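Local atomic coordinates of glutathione S-transferase family protein (Populus trichocarpa, PDB entry 5F06), a protein that probably conjugates glutathione to electrophilic compounds with release of halide, as a Phi-class glutathione transferase that binds glutathione. Residues V98-E103 with D166-P171; F116-A121 with M177-A182; G6-T11 with F27-V32; K142-Y147 with S183-R188; V16-H21 with R201-K206. All blocks are in the same frame, centred on the assembly; numbering follows the deposited sequence. Where two conformers were deposited one is given.

Interaction 1 of 5, residues V98-E103 with D166-P171; sequences VWTEVE and DLHHLP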
# COMPACT_ATOMS: atom_id res chain seq x y z
N VAL A 98 -6.89 0.54 -8.20
CA VAL A 98 -6.44 -0.84 -8.35
C VAL A 98 -4.93 -0.87 -8.54
O VAL A 98 -4.22 -1.59 -7.83
CB VAL A 98 -7.13 -1.53 -9.54
CG1 VAL A 98 -6.50 -2.89 -9.83
CG2 VAL A 98 -8.63 -1.70 -9.26
N TRP A 99 -4.43 -0.08 -9.48
CA TRP A 99 -3.04 -0.19 -9.87
C TRP A 99 -2.09 0.58 -8.95
O TRP A 99 -0.89 0.27 -8.94
CB TRP A 99 -2.89 0.24 -11.33
CG TRP A 99 -3.50 -0.79 -12.22
CD1 TRP A 99 -4.78 -0.80 -12.70
CD2 TRP A 99 -2.89 -2.01 -12.67
NE1 TRP A 99 -4.99 -1.94 -13.45
CE2 TRP A 99 -3.85 -2.69 -13.44
CE3 TRP A 99 -1.62 -2.57 -12.51
CZ2 TRP A 99 -3.58 -3.91 -14.06
CZ3 TRP A 99 -1.36 -3.79 -13.12
CH2 TRP A 99 -2.33 -4.44 -13.88
N THR A 100 -2.59 1.52 -8.15
CA THR A 100 -1.76 2.08 -7.08
C THR A 100 -1.57 1.02 -6.00
O THR A 100 -0.52 0.96 -5.36
CB THR A 100 -2.33 3.37 -6.44
OG1 THR A 100 -3.64 3.14 -5.91
CG2 THR A 100 -2.37 4.51 -7.45
N GLU A 101 -2.59 0.19 -5.79
CA GLU A 101 -2.48 -0.88 -4.80
C GLU A 101 -1.56 -1.97 -5.32
O GLU A 101 -0.84 -2.58 -4.54
CB GLU A 101 -3.85 -1.47 -4.46
CG GLU A 101 -4.67 -0.60 -3.52
CD GLU A 101 -3.98 -0.39 -2.18
OE1 GLU A 101 -3.48 -1.38 -1.61
OE2 GLU A 101 -3.93 0.77 -1.71
N VAL A 102 -1.57 -2.20 -6.63
CA VAL A 102 -0.65 -3.15 -7.24
C VAL A 102 0.79 -2.69 -7.01
O VAL A 102 1.66 -3.50 -6.68
CB VAL A 102 -0.92 -3.32 -8.75
CG1 VAL A 102 0.23 -4.05 -9.45
CG2 VAL A 102 -2.23 -4.06 -8.96
N GLU A 103 1.04 -1.40 -7.17
CA GLU A 103 2.38 -0.86 -6.94
C GLU A 103 2.81 -1.05 -5.49
O GLU A 103 3.96 -1.41 -5.22
CB GLU A 103 2.43 0.63 -7.32
CG GLU A 103 3.84 1.23 -7.33
CD GLU A 103 4.30 1.72 -5.97
OE1 GLU A 103 3.45 2.15 -5.16
OE2 GLU A 103 5.53 1.69 -5.71
N ASP A 166 0.97 5.03 -12.35
CA ASP A 166 2.25 5.03 -13.05
C ASP A 166 3.29 5.83 -12.28
O ASP A 166 4.42 5.38 -12.09
CB ASP A 166 2.09 5.60 -14.46
CG ASP A 166 0.91 5.01 -15.20
OD1 ASP A 166 1.06 3.91 -15.80
OD2 ASP A 166 -0.16 5.64 -15.18
N LEU A 167 2.89 7.02 -11.84
CA LEU A 167 3.78 7.94 -11.15
C LEU A 167 4.52 7.29 -9.99
O LEU A 167 5.72 7.50 -9.81
CB LEU A 167 2.98 9.15 -10.64
CG LEU A 167 3.79 10.27 -9.97
CD1 LEU A 167 3.15 11.62 -10.22
CD2 LEU A 167 3.96 10.04 -8.46
N HIS A 168 3.80 6.50 -9.20
CA HIS A 168 4.40 5.90 -8.01
C HIS A 168 5.57 4.97 -8.35
O HIS A 168 6.40 4.69 -7.49
CB HIS A 168 3.35 5.14 -7.20
CG HIS A 168 2.45 6.03 -6.41
ND1 HIS A 168 1.35 5.57 -5.72
CD2 HIS A 168 2.50 7.37 -6.18
CE1 HIS A 168 0.75 6.58 -5.12
NE2 HIS A 168 1.43 7.68 -5.38
N HIS A 169 5.65 4.53 -9.60
CA HIS A 169 6.71 3.61 -10.05
C HIS A 169 8.02 4.31 -10.41
O HIS A 169 9.05 3.67 -10.57
CB HIS A 169 6.26 2.83 -11.29
CG HIS A 169 5.17 1.84 -11.02
ND1 HIS A 169 3.85 2.21 -10.88
CD2 HIS A 169 5.20 0.49 -10.90
CE1 HIS A 169 3.12 1.13 -10.67
NE2 HIS A 169 3.91 0.08 -10.68
N LEU A 170 7.97 5.63 -10.56
CA LEU A 170 9.09 6.34 -11.17
C LEU A 170 10.40 6.25 -10.36
O LEU A 170 11.44 5.94 -10.94
CB LEU A 170 8.72 7.81 -11.39
CG LEU A 170 7.82 8.09 -12.60
CD1 LEU A 170 7.29 9.51 -12.56
CD2 LEU A 170 8.54 7.84 -13.93
N PRO A 171 10.36 6.52 -9.04
CA PRO A 171 11.65 6.67 -8.36
C PRO A 171 12.47 5.39 -8.23
O PRO A 171 13.65 5.42 -8.58
CB PRO A 171 11.25 7.21 -6.97
CG PRO A 171 9.89 7.76 -7.14
CD PRO A 171 9.23 6.89 -8.17
O HOH W 1 0.97 3.02 -5.08

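Interaction 2 of 5, residues F116-A121 with M177-A182; sequences FQFMVA and MKTPAA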
# COMPACT_ATOMS: atom_id res chain seq x y z
N PHE A 116 17.85 -1.36 -2.72
CA PHE A 116 18.47 -1.30 -1.41
C PHE A 116 19.86 -1.93 -1.45
O PHE A 116 20.83 -1.36 -0.97
CB PHE A 116 17.62 -2.01 -0.35
CG PHE A 116 18.23 -2.00 1.02
CD1 PHE A 116 17.96 -0.96 1.90
CD2 PHE A 116 19.08 -3.02 1.42
CE1 PHE A 116 18.52 -0.95 3.17
CE2 PHE A 116 19.64 -3.01 2.68
CZ PHE A 116 19.37 -1.97 3.56
N GLN A 117 19.93 -3.12 -2.03
CA GLN A 117 21.19 -3.85 -2.09
C GLN A 117 22.25 -3.11 -2.91
O GLN A 117 23.41 -3.03 -2.50
CB GLN A 117 20.96 -5.26 -2.66
CG GLN A 117 20.27 -6.21 -1.69
CD GLN A 117 21.02 -6.38 -0.38
OE1 GLN A 117 22.25 -6.41 -0.37
NE2 GLN A 117 20.29 -6.47 0.72
N PHE A 118 21.85 -2.55 -4.04
CA PHE A 118 22.78 -1.82 -4.89
C PHE A 118 23.19 -0.45 -4.33
O PHE A 118 24.36 -0.08 -4.40
CB PHE A 118 22.17 -1.61 -6.29
CG PHE A 118 22.27 -2.82 -7.18
CD1 PHE A 118 23.50 -3.30 -7.60
CD2 PHE A 118 21.12 -3.47 -7.62
CE1 PHE A 118 23.58 -4.40 -8.44
CE2 PHE A 118 21.20 -4.57 -8.44
CZ PHE A 118 22.43 -5.04 -8.86
N MET A 119 22.23 0.28 -3.77
CA MET A 119 22.43 1.69 -3.44
C MET A 119 22.60 1.96 -1.94
O MET A 119 23.35 2.85 -1.56
CB MET A 119 21.24 2.52 -3.95
CG MET A 119 20.98 2.37 -5.44
SD MET A 119 22.42 2.76 -6.45
CE MET A 119 21.70 2.75 -8.09
N VAL A 120 21.91 1.19 -1.10
CA VAL A 120 21.90 1.46 0.34
C VAL A 120 22.87 0.57 1.11
O VAL A 120 23.54 1.05 2.03
CB VAL A 120 20.48 1.27 0.93
CG1 VAL A 120 20.46 1.72 2.39
CG2 VAL A 120 19.46 2.07 0.13
N ALA A 121 22.97 -0.71 0.75
CA ALA A 121 23.81 -1.64 1.50
C ALA A 121 25.26 -1.17 1.59
O ALA A 121 25.87 -1.26 2.66
CB ALA A 121 23.73 -3.04 0.89
N MET A 177 17.16 1.22 -13.21
CA MET A 177 17.65 1.32 -14.58
C MET A 177 19.12 1.71 -14.64
O MET A 177 19.74 1.65 -15.70
CB MET A 177 16.80 2.31 -15.38
CG MET A 177 15.36 1.86 -15.58
SD MET A 177 15.20 0.22 -16.33
CE MET A 177 15.72 0.58 -18.00
N LYS A 178 19.68 2.09 -13.50
CA LYS A 178 21.11 2.39 -13.41
C LYS A 178 21.93 1.14 -13.13
O LYS A 178 23.16 1.16 -13.22
CB LYS A 178 21.37 3.43 -12.31
CG LYS A 178 20.68 4.76 -12.52
CD LYS A 178 21.03 5.72 -11.40
CE LYS A 178 20.47 7.11 -11.65
NZ LYS A 178 21.13 7.79 -12.80
N THR A 179 21.25 0.05 -12.79
CA THR A 179 21.90 -1.20 -12.40
C THR A 179 21.76 -2.26 -13.49
O THR A 179 21.02 -2.07 -14.46
CB THR A 179 21.30 -1.76 -11.08
OG1 THR A 179 20.06 -2.42 -11.35
CG2 THR A 179 21.09 -0.66 -10.05
N PRO A 180 22.48 -3.39 -13.34
CA PRO A 180 22.31 -4.49 -14.31
C PRO A 180 20.88 -5.03 -14.34
O PRO A 180 20.47 -5.61 -15.35
CB PRO A 180 23.28 -5.55 -13.80
CG PRO A 180 24.31 -4.80 -13.03
CD PRO A 180 23.56 -3.67 -12.38
N ALA A 181 20.14 -4.84 -13.25
CA ALA A 181 18.77 -5.32 -13.15
C ALA A 181 17.84 -4.55 -14.10
O ALA A 181 16.67 -4.90 -14.24
CB ALA A 181 18.27 -5.22 -11.72
N ALA A 182 18.36 -3.50 -14.73
CA ALA A 182 17.62 -2.80 -15.78
C ALA A 182 17.10 -3.75 -16.86
O ALA A 182 16.14 -3.44 -17.56
CB ALA A 182 18.51 -1.74 -16.41

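Interaction 3 of 5, residues G6-T11 with F27-V32; sequences GAPMST and FELVPV. With SO4 (sulfate ion), chain D.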
# COMPACT_ATOMS: atom_id res chain seq x y z
N GLY A 6 12.59 16.29 3.39
CA GLY A 6 13.25 15.14 2.80
C GLY A 6 14.55 15.49 2.11
O GLY A 6 15.25 16.40 2.54
N ALA A 7 14.86 14.76 1.05
CA ALA A 7 16.08 15.00 0.29
C ALA A 7 15.86 14.69 -1.19
O ALA A 7 15.22 13.69 -1.51
CB ALA A 7 17.21 14.15 0.84
N PRO A 8 16.36 15.55 -2.09
CA PRO A 8 16.15 15.35 -3.53
C PRO A 8 16.56 13.98 -4.07
O PRO A 8 15.94 13.48 -5.01
CB PRO A 8 17.02 16.45 -4.17
CG PRO A 8 17.09 17.51 -3.14
CD PRO A 8 17.07 16.81 -1.81
N MET A 9 17.59 13.38 -3.48
CA MET A 9 18.17 12.16 -4.02
C MET A 9 17.41 10.89 -3.60
O MET A 9 17.62 9.82 -4.18
CB MET A 9 19.64 12.05 -3.60
CG MET A 9 20.40 10.92 -4.27
SD MET A 9 22.19 11.13 -4.21
CE MET A 9 22.41 12.37 -5.48
N SER A 10 16.53 10.99 -2.61
CA SER A 10 15.84 9.80 -2.11
C SER A 10 14.60 9.49 -2.94
O SER A 10 13.88 10.38 -3.39
CB SER A 10 15.45 9.97 -0.64
OG SER A 10 14.29 10.75 -0.49
N THR A 11 14.38 8.19 -3.15
CA THR A 11 13.25 7.71 -3.93
C THR A 11 11.92 8.16 -3.35
O THR A 11 11.00 8.51 -4.08
CB THR A 11 13.24 6.18 -4.00
OG1 THR A 11 13.27 5.64 -2.66
CG2 THR A 11 14.43 5.67 -4.77
N PHE A 27 5.85 24.91 -3.49
CA PHE A 27 6.17 24.16 -2.29
C PHE A 27 7.58 24.52 -1.83
O PHE A 27 8.33 25.14 -2.57
CB PHE A 27 6.09 22.65 -2.54
CG PHE A 27 7.11 22.14 -3.51
CD1 PHE A 27 6.86 22.13 -4.87
CD2 PHE A 27 8.34 21.67 -3.06
CE1 PHE A 27 7.80 21.66 -5.77
CE2 PHE A 27 9.29 21.21 -3.95
CZ PHE A 27 9.02 21.20 -5.30
N GLU A 28 7.90 24.13 -0.61
CA GLU A 28 9.25 24.28 -0.09
C GLU A 28 9.81 22.92 0.29
O GLU A 28 9.22 22.20 1.08
CB GLU A 28 9.29 25.20 1.13
CG GLU A 28 10.69 25.35 1.70
CD GLU A 28 10.75 26.27 2.91
OE1 GLU A 28 9.71 26.82 3.30
OE2 GLU A 28 11.87 26.43 3.45
N LEU A 29 10.96 22.58 -0.30
CA LEU A 29 11.71 21.40 0.10
C LEU A 29 12.65 21.78 1.23
O LEU A 29 13.56 22.59 1.05
CB LEU A 29 12.48 20.83 -1.09
CG LEU A 29 13.35 19.59 -0.80
CD1 LEU A 29 12.52 18.46 -0.23
CD2 LEU A 29 14.06 19.14 -2.06
N VAL A 30 12.41 21.21 2.40
CA VAL A 30 13.25 21.44 3.58
C VAL A 30 14.17 20.23 3.75
O VAL A 30 13.69 19.12 3.95
CB VAL A 30 12.40 21.64 4.85
CG1 VAL A 30 13.31 21.90 6.05
CG2 VAL A 30 11.41 22.78 4.66
N PRO A 31 15.49 20.44 3.66
CA PRO A 31 16.39 19.29 3.77
C PRO A 31 16.32 18.57 5.11
O PRO A 31 16.19 19.21 6.16
CB PRO A 31 17.78 19.92 3.58
CG PRO A 31 17.53 21.15 2.81
CD PRO A 31 16.22 21.67 3.29
N VAL A 32 16.38 17.25 5.06
CA VAL A 32 16.57 16.43 6.26
C VAL A 32 17.90 15.71 6.13
O VAL A 32 18.15 15.00 5.15
CB VAL A 32 15.43 15.41 6.44
CG1 VAL A 32 15.64 14.57 7.69
CG2 VAL A 32 14.09 16.11 6.50
S SO4 D . 16.88 5.14 -1.78
O1 SO4 D . 18.22 5.00 -2.37
O2 SO4 D . 15.95 4.27 -2.49
O3 SO4 D . 16.92 4.77 -0.37
O4 SO4 D . 16.46 6.53 -1.91

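Interaction 4 of 5, residues K142-Y147 with S183-R188; sequences KVLDIY and SVVNER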
# COMPACT_ATOMS: atom_id res chain seq x y z
N LYS A 142 8.23 -11.41 -12.75
CA LYS A 142 6.90 -12.01 -12.80
C LYS A 142 5.81 -10.94 -12.68
O LYS A 142 4.77 -11.04 -13.33
CB LYS A 142 6.75 -13.06 -11.71
CG LYS A 142 7.27 -14.43 -12.15
CD LYS A 142 7.53 -15.35 -10.97
CE LYS A 142 7.90 -16.74 -11.46
NZ LYS A 142 8.67 -17.51 -10.44
N VAL A 143 6.05 -9.92 -11.86
CA VAL A 143 5.15 -8.78 -11.83
C VAL A 143 5.17 -8.10 -13.20
O VAL A 143 4.11 -7.75 -13.74
CB VAL A 143 5.55 -7.76 -10.74
CG1 VAL A 143 4.67 -6.52 -10.81
CG2 VAL A 143 5.46 -8.40 -9.37
N LEU A 144 6.36 -7.94 -13.77
CA LEU A 144 6.49 -7.23 -15.04
C LEU A 144 5.92 -8.02 -16.21
O LEU A 144 5.62 -7.44 -17.25
CB LEU A 144 7.95 -6.88 -15.31
CG LEU A 144 8.53 -5.73 -14.48
CD1 LEU A 144 10.00 -5.52 -14.82
CD2 LEU A 144 7.76 -4.42 -14.67
N ASP A 145 5.79 -9.34 -16.05
CA ASP A 145 5.14 -10.15 -17.07
C ASP A 145 3.67 -9.76 -17.18
O ASP A 145 3.10 -9.73 -18.27
CB ASP A 145 5.27 -11.64 -16.76
CG ASP A 145 6.67 -12.18 -16.98
OD1 ASP A 145 7.47 -11.53 -17.69
OD2 ASP A 145 6.96 -13.27 -16.46
N ILE A 146 3.05 -9.48 -16.04
CA ILE A 146 1.66 -9.03 -16.01
C ILE A 146 1.56 -7.61 -16.58
O ILE A 146 0.63 -7.30 -17.32
CB ILE A 146 1.08 -9.07 -14.59
CG1 ILE A 146 1.17 -10.48 -14.00
CG2 ILE A 146 -0.37 -8.57 -14.57
CD1 ILE A 146 0.35 -11.53 -14.75
N TYR A 147 2.52 -6.76 -16.23
CA TYR A 147 2.57 -5.39 -16.74
C TYR A 147 2.68 -5.39 -18.27
O TYR A 147 2.04 -4.59 -18.95
CB TYR A 147 3.75 -4.61 -16.15
CG TYR A 147 3.52 -4.08 -14.75
CD1 TYR A 147 2.63 -4.70 -13.87
CD2 TYR A 147 4.19 -2.94 -14.30
CE1 TYR A 147 2.42 -4.20 -12.59
CE2 TYR A 147 3.98 -2.44 -13.03
CZ TYR A 147 3.10 -3.08 -12.18
OH TYR A 147 2.90 -2.57 -10.91
N SER A 183 17.75 -4.91 -16.98
CA SER A 183 17.40 -5.89 -18.01
C SER A 183 15.95 -6.37 -17.94
O SER A 183 15.36 -6.70 -18.97
CB SER A 183 18.34 -7.10 -17.92
OG SER A 183 18.30 -7.69 -16.63
N VAL A 184 15.36 -6.41 -16.74
CA VAL A 184 13.99 -6.89 -16.62
C VAL A 184 13.02 -5.93 -17.30
O VAL A 184 11.98 -6.35 -17.81
CB VAL A 184 13.55 -7.10 -15.14
CG1 VAL A 184 14.45 -8.10 -14.46
CG2 VAL A 184 13.54 -5.78 -14.37
N VAL A 185 13.36 -4.65 -17.32
CA VAL A 185 12.57 -3.65 -18.03
C VAL A 185 12.89 -3.67 -19.52
O VAL A 185 11.99 -3.70 -20.35
CB VAL A 185 12.82 -2.23 -17.45
CG1 VAL A 185 12.21 -1.14 -18.33
CG2 VAL A 185 12.27 -2.15 -16.04
N ASN A 186 14.18 -3.67 -19.85
CA ASN A 186 14.59 -3.56 -21.24
C ASN A 186 14.21 -4.75 -22.12
O ASN A 186 14.09 -4.60 -23.33
CB ASN A 186 16.10 -3.34 -21.32
CG ASN A 186 16.51 -1.92 -20.97
OD1 ASN A 186 15.73 -0.98 -21.16
ND2 ASN A 186 17.72 -1.76 -20.46
N GLU A 187 14.01 -5.92 -21.51
CA GLU A 187 13.72 -7.13 -22.27
C GLU A 187 12.22 -7.36 -22.49
O GLU A 187 11.83 -8.34 -23.15
CB GLU A 187 14.32 -8.35 -21.57
CG GLU A 187 15.82 -8.46 -21.76
CD GLU A 187 16.43 -9.63 -21.03
OE1 GLU A 187 15.66 -10.43 -20.44
OE2 GLU A 187 17.67 -9.76 -21.05
N ARG A 188 11.40 -6.47 -21.96
CA ARG A 188 9.95 -6.51 -22.15
C ARG A 188 9.51 -5.26 -22.92
O ARG A 188 9.46 -4.17 -22.35
CB ARG A 188 9.24 -6.61 -20.80
CG ARG A 188 9.47 -7.94 -20.11
CD ARG A 188 9.11 -7.90 -18.64
NE ARG A 188 9.21 -9.23 -18.03
CZ ARG A 188 10.35 -9.79 -17.64
NH1 ARG A 188 11.51 -9.16 -17.77
NH2 ARG A 188 10.32 -11.00 -17.10

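Interaction 5 of 5, residues V16-H21 with R201-K206; sequences VLTCLH and RPAFKK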
# COMPACT_ATOMS: atom_id res chain seq x y z
N VAL A 16 7.06 12.21 -4.16
CA VAL A 16 6.22 13.37 -3.88
C VAL A 16 6.57 14.53 -4.81
O VAL A 16 5.68 15.18 -5.37
CB VAL A 16 6.36 13.83 -2.41
CG1 VAL A 16 5.46 15.03 -2.13
CG2 VAL A 16 6.03 12.70 -1.46
N LEU A 17 7.86 14.77 -4.99
CA LEU A 17 8.30 15.90 -5.81
C LEU A 17 7.69 15.86 -7.20
O LEU A 17 7.22 16.88 -7.70
CB LEU A 17 9.83 15.93 -5.90
CG LEU A 17 10.55 16.38 -4.63
CD1 LEU A 17 12.04 16.20 -4.79
CD2 LEU A 17 10.23 17.83 -4.31
N THR A 18 7.68 14.69 -7.84
CA THR A 18 7.15 14.60 -9.19
C THR A 18 5.64 14.85 -9.17
O THR A 18 5.10 15.48 -10.09
CB THR A 18 7.46 13.23 -9.84
OG1 THR A 18 6.98 13.22 -11.19
CG2 THR A 18 6.84 12.09 -9.07
N CYS A 19 4.96 14.40 -8.12
CA CYS A 19 3.53 14.66 -7.97
C CYS A 19 3.27 16.16 -7.84
O CYS A 19 2.37 16.70 -8.49
CB CYS A 19 2.96 13.92 -6.76
SG CYS A 19 1.18 14.22 -6.48
N LEU A 20 4.05 16.83 -7.00
CA LEU A 20 3.93 18.28 -6.84
C LEU A 20 4.08 19.01 -8.17
O LEU A 20 3.34 19.95 -8.45
CB LEU A 20 4.96 18.79 -5.83
CG LEU A 20 4.69 18.43 -4.36
CD1 LEU A 20 5.95 18.55 -3.51
CD2 LEU A 20 3.59 19.31 -3.80
N HIS A 21 5.03 18.58 -9.01
CA HIS A 21 5.25 19.23 -10.30
C HIS A 21 4.14 18.93 -11.30
O HIS A 21 3.74 19.81 -12.07
CB HIS A 21 6.60 18.80 -10.89
CG HIS A 21 7.78 19.32 -10.13
ND1 HIS A 21 7.90 20.64 -9.76
CD2 HIS A 21 8.89 18.69 -9.68
CE1 HIS A 21 9.03 20.81 -9.11
NE2 HIS A 21 9.65 19.64 -9.05
N ARG A 201 8.55 12.48 -18.98
CA ARG A 201 7.60 13.55 -18.70
C ARG A 201 8.34 14.72 -18.05
O ARG A 201 9.23 14.50 -17.22
CB ARG A 201 6.47 13.07 -17.80
CG ARG A 201 5.59 12.00 -18.45
CD ARG A 201 4.51 11.53 -17.48
NE ARG A 201 3.58 12.60 -17.10
CZ ARG A 201 2.47 12.92 -17.76
NH1 ARG A 201 2.12 12.27 -18.85
NH2 ARG A 201 1.70 13.91 -17.31
N PRO A 202 7.97 15.96 -18.41
CA PRO A 202 8.64 17.14 -17.84
C PRO A 202 8.66 17.14 -16.31
O PRO A 202 9.66 17.53 -15.72
CB PRO A 202 7.80 18.31 -18.37
CG PRO A 202 7.24 17.81 -19.65
CD PRO A 202 6.99 16.35 -19.44
N ALA A 203 7.57 16.69 -15.70
CA ALA A 203 7.43 16.72 -14.25
C ALA A 203 8.41 15.78 -13.55
O ALA A 203 8.71 15.98 -12.37
CB ALA A 203 6.00 16.37 -13.86
N PHE A 204 8.90 14.76 -14.25
CA PHE A 204 9.88 13.86 -13.64
C PHE A 204 11.30 14.25 -14.02
O PHE A 204 12.24 13.98 -13.27
CB PHE A 204 9.64 12.40 -14.03
CG PHE A 204 10.61 11.45 -13.38
CD1 PHE A 204 10.55 11.21 -12.02
CD2 PHE A 204 11.60 10.83 -14.13
CE1 PHE A 204 11.46 10.36 -11.41
CE2 PHE A 204 12.51 9.98 -13.52
CZ PHE A 204 12.43 9.74 -12.16
N LYS A 205 11.46 14.86 -15.19
CA LYS A 205 12.79 15.22 -15.66
C LYS A 205 13.44 16.21 -14.71
O LYS A 205 14.65 16.17 -14.49
CB LYS A 205 12.74 15.79 -17.08
CG LYS A 205 12.56 14.73 -18.17
CD LYS A 205 13.28 15.08 -19.47
CE LYS A 205 12.34 15.69 -20.50
NZ LYS A 205 11.63 16.90 -20.02
N LYS A 206 12.64 17.09 -14.12
CA LYS A 206 13.15 18.05 -13.16
C LYS A 206 13.58 17.35 -11.88
O LYS A 206 14.54 17.75 -11.22
CB LYS A 206 12.09 19.12 -12.85
CG LYS A 206 12.62 20.28 -12.03
CD LYS A 206 11.55 21.33 -11.76
CE LYS A 206 12.12 22.50 -10.98
NZ LYS A 206 11.08 23.52 -10.66

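Interaction 1 of 5, residues V98-E103 with D166-P171
E103 and H169 hold the closest CA atoms of the two segments, 7.0 Å apart, where one turn of helix 90-120 faces a type I beta turn running from L167 to L170. E103 CG lies anti to its own backbone N (chi1 -171°) and packs over one face of the H169 imidazole as a CH-pi contact, 3.5 Å from the ring centroid and 15° off the normal. The chain bends at chi2, which turns CD toward H168; OE1 of E103 lies 3.6 Å from H168 CB, with the carboxylate and ring planes 67° apart. One water joins both sides: it donates to T100 O and to E103 OE1, each at 2.6 Å, and lies 2.7 Å from H168 ND1. Beyond the segments, H169 is held at ND1 by A165 O and at NE2 by Y147 OH, H168 NE2 bonds T70 OG1, and E103 OE1 forms a salt bridge with R67. An alanine in place of H169 would probably leave E103 CG without the ring face it packs on and Y147 OH without its imidazole partner. E103, on helix 90-120 of the all-helical domain, thus reaches the second shell of the glutathione site through R67.

Interaction 2 of 5, residues F116-A121 with M177-A182
The F118 ring receives T179 over one face, where the C-terminal part of helix 90-120 meets the loop between helices 170-176 and 183-186 in the helical domain of the glutathione transferase fold. T179 CB stands 3.9 Å from the ring centroid, 13° off the normal and displaced toward the rim, a CH-pi contact. T179 CG2 approaches the inner part of the ring, 3.7 Å from F118 CD2. T179 OG1 lies between its backbone N and carbonyl carbon (chi1 79°), which puts CG2 anti to the carbonyl carbon. The hydroxyl is hydrogen-bonded to L176 O and accepts a weak bond from A181 N, 3.1 Å away, and these two partners probably help to hold the threonine's rotation. I133 of helix 130-153 also touches F118. M119 bends at chi2 and crosses T179 obliquely, a contact that is less certain because it belongs to one of two conformers. At the far end of the F118 ring, P180 CD comes in at a slant, 3.9 Å from F118 CZ.

Interaction 3 of 5, residues G6-T11 with F27-V32
P8 and L29 supply the apolar side-chain contact: P8 CG lies 3.6 Å from L29 CD2, with P8 CD slightly farther from that methyl. L29 CG is anti to the backbone N (chi1 179°), and its CD2 methyl meets the CG-CD side of the proline ring. V32 CG2, anti to its own carbonyl carbon, rests 3.5 Å from G6 N, which lays that methyl against the backbone of the neighbouring strand. That backbone is paired in parallel, with G6 N donating to V30 O at 3.1 Å and V32 N to G6 O at 2.9 Å. The bridge joins strands 2-6 and 28-31 around helix 11-22, the first beta-alpha-beta crossover of the thioredoxin-like domain. S10 is the N-cap of that helix, its side chain capping a backbone N of the first turn. T11, a glutathione-site residue, donates from N to O4 of a sulfate ion, probably from the crystallisation liquor, at 2.9 Å and 169°. T11 OG1, between backbone N and carbonyl carbon (chi1 54°), lies 3.0 Å from sulfate O2.

Interaction 4 of 5, residues K142-Y147 with S183-R188
D145 OD1 is gripped by two nitrogens of R188, NE at 2.9 Å and NH2 at 3.0 Å, in a side-on salt bridge that uses one carboxylate oxygen. NE meets OD1 on its anti side and NH2 on its syn side, both from the same face, 29° and 35° out of the carboxylate plane. The oxygen lies near the guanidinium plane, while the two planar groups are turned 26° apart. R188 is extended from CG to NE, and its NH1 donates to V184 O at 2.8 Å, in the carbonyl plane and on a lone pair. Three bonds to two acceptors on different helices therefore fix the rotation of the guanidinium. L144 CB packs 3.7 Å from R188 CD, beside the CD-NE bond. L144 CD1 meets V184 CG2 at 3.6 Å, the two side chains crossing at about a right angle. The contact fastens the short helix 183-186 and the N-cap of helix 189-198 to helix 130-153. V191 of helix 189-198 and Y107 of helix 90-120 also touch L144.

Interaction 5 of 5, residues V16-H21 with R201-K206
H21 carries the aliphatic chain of K206 over one face of its imidazole, with K206 CD 4.0 Å from the ring centroid and 26° off the normal, a CH-pi contact displaced toward the rim. The lysine is extended beyond CG and crosses the histidine at about a right angle, which leaves K206 CD 3.7 Å from H21 CE1. Nearer the backbones, H21 CB lies 3.9 Å from A203 CB, and the small alanine lets the chains come close: the CA atoms of H21 and A203 are 5.2 Å apart. The helical segments 16-21 and 202-206 approach to 8.3 Å between axes, at 137° between their directions. One turn back, T18 OG1, in the conformer given, makes a weak and doubtful hydrogen bond to A203 O at 3.5 Å. A glycine in place of H21 would probably leave K206 without the ring under its chain and open a gap beside A203 CB. Helix 11-22 of the thioredoxin-like domain thus meets the C-terminal helix 202-210 across the domain interface. With the polar link weak and the lysine presenting CD to the ring, cohesion here probably depends mainly on close van der Waals packing.

In the fold
From the N terminus, interaction 3 closes the shortest loop, joining strands 2-6 and 28-31 around helix 11-22. Interaction 5 begins on that helix and crosses interaction 3; its loop of 179 residues ends at helix 202-210 and joins the N-terminal domain to the end of the helical domain. Interactions 1, 2 and 4 nest inside this loop and cross one another. From helix 90-120, interaction 1 closes at the turn between helices 164-167 and 170-176, and interaction 2 in the loop after 170-176; from helix 130-153, interaction 4 closes at helix 183-186 and the start of 189-198. L167 and L170 link interaction 1 to interaction 5, P171 to T11 of interaction 3, and M177 links interactions 2 and 4.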